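Local coordinates for oxalate--CoA ligase (Arabidopsis thaliana, PDB 5IE2), which belongs to the ANL superfamily of AMP-binding enzymes and binds adenosine-5'-triphosphate, at residues Lys178-Thr183 / Met314-His319; Val363-Pro368 / Gly388-Gly393. One frame throughout, in Å; residues are numbered along the deposited sequence.

Interaction 1: Lys178-Thr183 / Met314-His319; sequences KGVPLT and MTEATH. With ATP (adenosine-5'-triphosphate), chain C; ACY (acetic acid), chain E.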
loop_
_atom_site.group_PDB
_atom_site.type_symbol
_atom_site.label_atom_id
_atom_site.label_comp_id
_atom_site.label_asym_id
_atom_site.label_seq_id
_atom_site.Cartn_x
_atom_site.Cartn_y
_atom_site.Cartn_z
ATOM N N LYS A 178 13.600 -6.263 1.770
ATOM C CA LYS A 178 13.607 -7.534 2.520
ATOM C C LYS A 178 12.423 -8.386 2.060
ATOM O O LYS A 178 11.380 -7.811 1.801
ATOM C CB LYS A 178 13.513 -7.274 4.032
ATOM C CG LYS A 178 14.803 -6.827 4.743
ATOM C CD LYS A 178 14.477 -6.461 6.186
ATOM C CE LYS A 178 15.689 -6.509 7.078
ATOM N NZ LYS A 178 16.971 -6.068 6.453
ATOM N N GLY A 179 12.579 -9.716 2.011
ATOM C CA GLY A 179 11.481 -10.641 1.675
ATOM C C GLY A 179 10.527 -10.956 2.821
ATOM O O GLY A 179 10.957 -11.405 3.898
ATOM N N VAL A 180 9.232 -10.754 2.580
ATOM C CA VAL A 180 8.218 -10.868 3.611
ATOM C C VAL A 180 7.156 -11.913 3.282
ATOM O O VAL A 180 6.333 -11.674 2.434
ATOM C CB VAL A 180 7.517 -9.499 3.844
ATOM C CG1 VAL A 180 6.528 -9.606 4.987
ATOM C CG2 VAL A 180 8.560 -8.446 4.172
ATOM N N PRO A 181 7.173 -13.052 3.976
ATOM C CA PRO A 181 6.137 -14.078 3.809
ATOM C C PRO A 181 4.959 -13.777 4.730
ATOM O O PRO A 181 5.158 -13.484 5.916
ATOM C CB PRO A 181 6.837 -15.382 4.184
ATOM C CG PRO A 181 7.871 -14.978 5.141
ATOM C CD PRO A 181 8.267 -13.512 4.842
ATOM N N LEU A 182 3.759 -13.808 4.150
ATOM C CA LEU A 182 2.512 -13.554 4.869
ATOM C C LEU A 182 1.566 -14.725 4.667
ATOM O O LEU A 182 1.514 -15.298 3.581
ATOM C CB LEU A 182 1.851 -12.265 4.336
ATOM C CG LEU A 182 2.859 -11.087 4.515
ATOM C CD1 LEU A 182 2.282 -9.843 3.747
ATOM C CD2 LEU A 182 3.099 -10.729 6.022
ATOM N N THR A 183 0.849 -15.085 5.732
ATOM C CA THR A 183 0.004 -16.267 5.742
ATOM C C THR A 183 -1.479 -15.930 5.459
ATOM O O THR A 183 -1.896 -14.764 5.403
ATOM C CB THR A 183 0.037 -16.942 7.116
ATOM O OG1 THR A 183 -0.364 -15.946 8.068
ATOM C CG2 THR A 183 1.478 -17.420 7.449
ATOM N N MET A 314 2.458 -1.027 6.997
ATOM C CA MET A 314 3.731 -1.476 6.428
ATOM C C MET A 314 3.593 -2.912 5.967
ATOM O O MET A 314 2.700 -3.650 6.397
ATOM C CB MET A 314 4.873 -1.309 7.464
ATOM C CG MET A 314 4.807 -2.292 8.659
ATOM S SD MET A 314 5.995 -1.774 9.940
ATOM C CE MET A 314 7.572 -1.646 9.075
ATOM N N THR A 315 4.473 -3.320 5.059
ATOM C CA THR A 315 4.373 -4.643 4.485
ATOM C C THR A 315 4.421 -5.719 5.584
ATOM O O THR A 315 3.705 -6.686 5.502
ATOM C CB THR A 315 5.542 -4.885 3.476
ATOM O OG1 THR A 315 5.484 -3.885 2.462
ATOM C CG2 THR A 315 5.420 -6.235 2.809
ATOM N N GLU A 316 5.299 -5.544 6.561
ATOM C CA GLU A 316 5.462 -6.560 7.629
ATOM C C GLU A 316 4.250 -6.743 8.552
ATOM O O GLU A 316 4.140 -7.753 9.271
ATOM C CB GLU A 316 6.668 -6.210 8.515
ATOM C CG GLU A 316 8.018 -6.357 7.864
ATOM C CD GLU A 316 8.495 -5.018 7.239
ATOM O OE1 GLU A 316 7.644 -4.240 6.758
ATOM O OE2 GLU A 316 9.729 -4.769 7.260
ATOM N N ALA A 317 3.364 -5.755 8.547
ATOM C CA ALA A 317 2.114 -5.787 9.333
ATOM C C ALA A 317 0.937 -6.218 8.444
ATOM O O ALA A 317 -0.205 -6.025 8.823
ATOM C CB ALA A 317 1.846 -4.341 9.926
ATOM N N THR A 318 1.218 -6.735 7.240
ATOM C CA THR A 318 0.144 -7.004 6.243
ATOM C C THR A 318 -0.701 -5.691 6.100
ATOM O O THR A 318 -1.930 -5.699 6.163
ATOM C CB THR A 318 -0.732 -8.250 6.637
ATOM O OG1 THR A 318 0.180 -9.296 6.969
ATOM C CG2 THR A 318 -1.583 -8.761 5.440
ATOM N N HIS A 319 0.008 -4.596 5.903
ATOM C CA HIS A 319 -0.584 -3.252 5.752
ATOM C C HIS A 319 -0.981 -2.657 7.136
ATOM O O HIS A 319 -0.103 -2.288 7.921
ATOM C CB HIS A 319 -1.779 -3.277 4.736
ATOM C CG HIS A 319 -2.226 -1.901 4.306
ATOM N ND1 HIS A 319 -1.355 -0.938 3.834
ATOM C CD2 HIS A 319 -3.463 -1.319 4.323
ATOM C CE1 HIS A 319 -2.035 0.178 3.581
ATOM N NE2 HIS A 319 -3.313 -0.024 3.869
HETATM P PG ATP C . 11.949 -0.606 3.305
HETATM O O1G ATP C . 12.858 0.441 3.950
HETATM O O2G ATP C . 12.637 -1.424 2.270
HETATM O O3G ATP C . 11.266 -1.473 4.360
HETATM P PB ATP C . 9.472 0.873 3.205
HETATM O O1B ATP C . 9.047 2.108 2.441
HETATM O O2B ATP C . 9.740 0.932 4.666
HETATM O O3B ATP C . 10.765 0.163 2.486
HETATM P PA ATP C . 6.716 -0.185 3.104
HETATM O O1A ATP C . 6.347 -1.397 3.950
HETATM O O2A ATP C . 6.140 -0.031 1.751
HETATM O O3A ATP C . 8.315 -0.241 2.895
HETATM O "O5'" ATP C . 6.507 1.134 3.989
HETATM C "C5'" ATP C . 6.150 1.125 5.393
HETATM C "C4'" ATP C . 6.721 2.424 5.989
HETATM O "O4'" ATP C . 5.994 3.545 5.451
HETATM C "C3'" ATP C . 6.452 2.550 7.456
HETATM O "O3'" ATP C . 7.432 1.819 8.190
HETATM C "C2'" ATP C . 6.552 4.043 7.693
HETATM O "O2'" ATP C . 7.934 4.431 7.666
HETATM C "C1'" ATP C . 5.953 4.574 6.423
HETATM N N9 ATP C . 4.534 4.974 6.584
HETATM C C8 ATP C . 3.431 4.257 6.336
HETATM N N7 ATP C . 2.327 5.023 6.596
HETATM C C5 ATP C . 2.781 6.256 6.993
HETATM C C6 ATP C . 2.150 7.534 7.393
HETATM N N6 ATP C . 0.782 7.662 7.367
HETATM N N1 ATP C . 2.984 8.550 7.714
HETATM C C2 ATP C . 4.331 8.424 7.686
HETATM N N3 ATP C . 4.980 7.283 7.338
HETATM C C4 ATP C . 4.227 6.203 6.982
HETATM C C ACY E . 1.636 0.486 3.383
HETATM O O ACY E . 0.751 1.362 3.062
HETATM O OXT ACY E . 1.369 -0.661 3.850
HETATM C CH3 ACY E . 3.089 0.858 3.248
#
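The ATP pocket of this AMP-binding enzyme has Val-180 and Leu-182 packed behind one part of its wall, against Thr-315, Glu-316 and Thr-318. No hydrogen bond crosses between the two segments. Val-180 CB lies 4.0 Å from Thr-315 CG2, and these two side chains cross obliquely. Val-180 also reaches past the methyl group: its CG1 is 4.2 Å from Glu-316 CA. Leu-182 works with both branches. Its CD1 sits 3.9 Å from Thr-315 O, and its CD2 is 3.4 Å from Thr-318 OG1. The contact with the leucine methyl is van der Waals; the hydroxyl's hydrogen bond goes to Asn-369 O.

In sequence, Lys-178 and Gly-179 close the glycine- and threonine-rich phosphate-binding motif of the ANL fold. Met-314, Thr-315 and Glu-316 end the family's Tyr-x-x-Thr-Glu motif, and the chain then turns. This tight turn joins strand 308-314 to strand 319-323. Met-314 O accepts from Ala-317 N and His-319 N, which arrive from opposite faces of its plane and hold the turn closed.

Thr-315 has two jobs. Its CG2 is anti to the backbone N and meets Val-180. Thr-315 N donates to ATP O1A at 2.9 Å with a nearly straight angle of 168°. The hydroxyl is anti to the carbonyl carbon (chi1 -58°), which leaves it beside the backbone N. There Thr-315 OG1 lies 3.0 Å from ATP O1A. The nearest atom of the Glu-316 side chain is about 4 Å from a bound magnesium ion, and its OE2 is hydrogen-bonded to Tyr-374 OH. His-319 ND1 donates to OXT of an acetic acid molecule, probably from the crystallisation liquor, at 2.7 Å.

Interaction 2: Val363-Pro368 / Gly388-Gly393; sequences VCIRGP and GWFHTG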
loop_
_atom_site.group_PDB
_atom_site.type_symbol
_atom_site.label_atom_id
_atom_site.label_comp_id
_atom_site.label_asym_id
_atom_site.label_seq_id
_atom_site.Cartn_x
_atom_site.Cartn_y
_atom_site.Cartn_z
ATOM N N VAL A 363 8.182 2.673 17.480
ATOM C CA VAL A 363 6.892 1.996 17.456
ATOM C C VAL A 363 7.127 0.491 17.316
ATOM O O VAL A 363 7.841 0.079 16.390
ATOM C CB VAL A 363 6.032 2.510 16.269
ATOM C CG1 VAL A 363 4.673 1.837 16.290
ATOM C CG2 VAL A 363 5.892 4.036 16.351
ATOM N N CYS A 364 6.567 -0.316 18.233
ATOM C CA CYS A 364 6.602 -1.788 18.136
ATOM C C CYS A 364 5.168 -2.321 18.121
ATOM O O CYS A 364 4.307 -1.763 18.802
ATOM C CB CYS A 364 7.354 -2.418 19.329
ATOM S SG CYS A 364 9.060 -1.714 19.393
ATOM N N ILE A 365 4.945 -3.392 17.367
ATOM C CA ILE A 365 3.600 -3.937 17.209
ATOM C C ILE A 365 3.567 -5.424 17.519
ATOM O O ILE A 365 4.576 -6.118 17.458
ATOM C CB ILE A 365 3.061 -3.718 15.775
ATOM C CG1 ILE A 365 3.919 -4.471 14.749
ATOM C CG2 ILE A 365 3.092 -2.188 15.495
ATOM C CD1 ILE A 365 3.401 -4.285 13.241
ATOM N N ARG A 366 2.370 -5.903 17.823
ATOM C CA ARG A 366 2.207 -7.321 18.026
ATOM C C ARG A 366 0.809 -7.713 17.676
ATOM O O ARG A 366 -0.148 -7.177 18.246
ATOM C CB ARG A 366 2.502 -7.686 19.467
ATOM C CG ARG A 366 2.200 -9.181 19.698
ATOM C CD ARG A 366 1.536 -9.228 21.120
ATOM N NE ARG A 366 2.505 -9.703 21.987
ATOM C CZ ARG A 366 2.531 -9.816 23.331
ATOM N NH1 ARG A 366 1.619 -9.383 24.226
ATOM N NH2 ARG A 366 3.626 -10.400 23.766
ATOM N N GLY A 367 0.675 -8.703 16.807
ATOM C CA GLY A 367 -0.682 -9.105 16.426
ATOM C C GLY A 367 -0.702 -10.158 15.346
ATOM O O GLY A 367 0.321 -10.445 14.727
ATOM N N PRO A 368 -1.890 -10.744 15.071
ATOM C CA PRO A 368 -1.925 -11.843 14.118
ATOM C C PRO A 368 -1.769 -11.396 12.651
ATOM O O PRO A 368 -1.650 -12.248 11.782
ATOM C CB PRO A 368 -3.315 -12.479 14.342
ATOM C CG PRO A 368 -4.173 -11.360 14.885
ATOM C CD PRO A 368 -3.171 -10.530 15.743
ATOM N N GLY A 388 7.345 -11.778 20.604
ATOM C CA GLY A 388 6.172 -11.583 19.745
ATOM C C GLY A 388 6.074 -10.189 19.138
ATOM O O GLY A 388 5.308 -9.961 18.196
ATOM N N TRP A 389 6.823 -9.240 19.692
ATOM C CA TRP A 389 6.751 -7.852 19.225
ATOM C C TRP A 389 7.713 -7.588 18.071
ATOM O O TRP A 389 8.890 -7.946 18.150
ATOM C CB TRP A 389 7.118 -6.889 20.342
ATOM C CG TRP A 389 6.143 -6.860 21.497
ATOM C CD1 TRP A 389 6.116 -7.695 22.591
ATOM C CD2 TRP A 389 5.069 -5.931 21.663
ATOM N NE1 TRP A 389 5.097 -7.330 23.428
ATOM C CE2 TRP A 389 4.427 -6.257 22.876
ATOM C CE3 TRP A 389 4.591 -4.841 20.885
ATOM C CZ2 TRP A 389 3.341 -5.524 23.366
ATOM C CZ3 TRP A 389 3.524 -4.108 21.364
ATOM C CH2 TRP A 389 2.887 -4.470 22.605
ATOM N N PHE A 390 7.247 -6.843 17.078
ATOM C CA PHE A 390 8.056 -6.477 15.934
ATOM C C PHE A 390 8.456 -4.981 16.039
ATOM O O PHE A 390 7.596 -4.134 16.261
ATOM C CB PHE A 390 7.266 -6.760 14.662
ATOM C CG PHE A 390 7.929 -6.219 13.414
ATOM C CD1 PHE A 390 9.129 -6.756 12.979
ATOM C CD2 PHE A 390 7.322 -5.165 12.689
ATOM C CE1 PHE A 390 9.743 -6.250 11.809
ATOM C CE2 PHE A 390 7.929 -4.656 11.552
ATOM C CZ PHE A 390 9.143 -5.193 11.117
ATOM N N HIS A 391 9.750 -4.676 15.864
ATOM C CA HIS A 391 10.279 -3.296 15.907
ATOM C C HIS A 391 10.156 -2.673 14.515
ATOM O O HIS A 391 10.743 -3.197 13.576
ATOM C CB HIS A 391 11.742 -3.290 16.369
ATOM C CG HIS A 391 11.899 -3.624 17.805
ATOM N ND1 HIS A 391 12.432 -2.738 18.719
ATOM C CD2 HIS A 391 11.503 -4.706 18.513
ATOM C CE1 HIS A 391 12.384 -3.277 19.930
ATOM N NE2 HIS A 391 11.834 -4.476 19.830
ATOM N N THR A 392 9.342 -1.617 14.360
ATOM C CA THR A 392 9.031 -1.089 13.004
ATOM C C THR A 392 10.159 -0.269 12.353
ATOM O O THR A 392 10.138 -0.059 11.142
ATOM C CB THR A 392 7.781 -0.165 12.984
ATOM O OG1 THR A 392 8.050 0.985 13.815
ATOM C CG2 THR A 392 6.581 -0.882 13.518
ATOM N N GLY A 393 11.068 0.259 13.167
ATOM C CA GLY A 393 12.055 1.192 12.647
ATOM C C GLY A 393 11.577 2.639 12.562
ATOM O O GLY A 393 12.311 3.512 12.073
HETATM O O HOH W 1 3.451 -10.142 16.260
#
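Strands 363-366 and 389-392 pair antiparallel, with Ile-365 and Phe-390 as a hydrogen-bonded pair; the axes of these short strand segments run 147° apart in direction. They belong to the antiparallel sheet of the ANL fold in which strand 361-366 also pairs with strands 344-348 and 394-398. Ile-365 N donates to Phe-390 O at 3.0 Å, and Phe-390 N returns a bond to Ile-365 O at 2.8 Å. Val-363 O is gripped twice. Thr-392 N reaches it at 3.0 Å, nearly along the C=O axis. Thr-392 OG1 donates to Val-363 O at 2.7 Å from a direction tilted out of the carbonyl plane.

Cys-364 and His-391 form the neighbouring non-hydrogen-bonded pair. Cys-364 SG sits over the centre of the His-391 ring, 3.6 Å from its centroid, a sulfur-aromatic contact. The His-391 ND1 atom is hydrogen-bonded to Glu-362. On the other face of the sheet, Ile-365 and Phe-390 lie side by side, with Ile-365 CG1 at the phenyl edge.

Arg-366 crosses one face of the Trp-389 indole. Its CB makes a CH-pi contact, 3.9 Å from the centroid of the six-membered ring. Bends at chi2 and chi3 bring the guanidinium over Trp-389 NE1, with the two planes 31° apart. NH2 and NE1 are both donors and do not bond. Arg-366 NH1 forms a salt bridge with Glu-344, and NH2 is hydrogen-bonded to Phe-387 O. Beyond the arginine, one water accepts from Gly-367 N and donates to Gly-388 O at 2.7 Å.

Overall arrangement
The two contacts follow one another along the chain, with centres about 12 Å apart. They touch through the 314-319 turn, which has 178-183 on one flank and meets the 363-366 and 389-392 strands on another. Glu-316 CG packs 3.6 Å from Phe-390 CZ. Ala-317 CB is 3.7 Å from Ile-365 CD1. Met-314 bridges to the ligand: its CE lies 3.7 Å from Thr-392 O and 3.6 Å from ATP O3'. Interaction 1 meets the alpha-phosphate directly through Thr-315. Interaction 2 sits further back, with the Thr-392 side chain about 5 Å from ATP between nearest atoms, and leads into Asp-394, which hydrogen-bonds ATP.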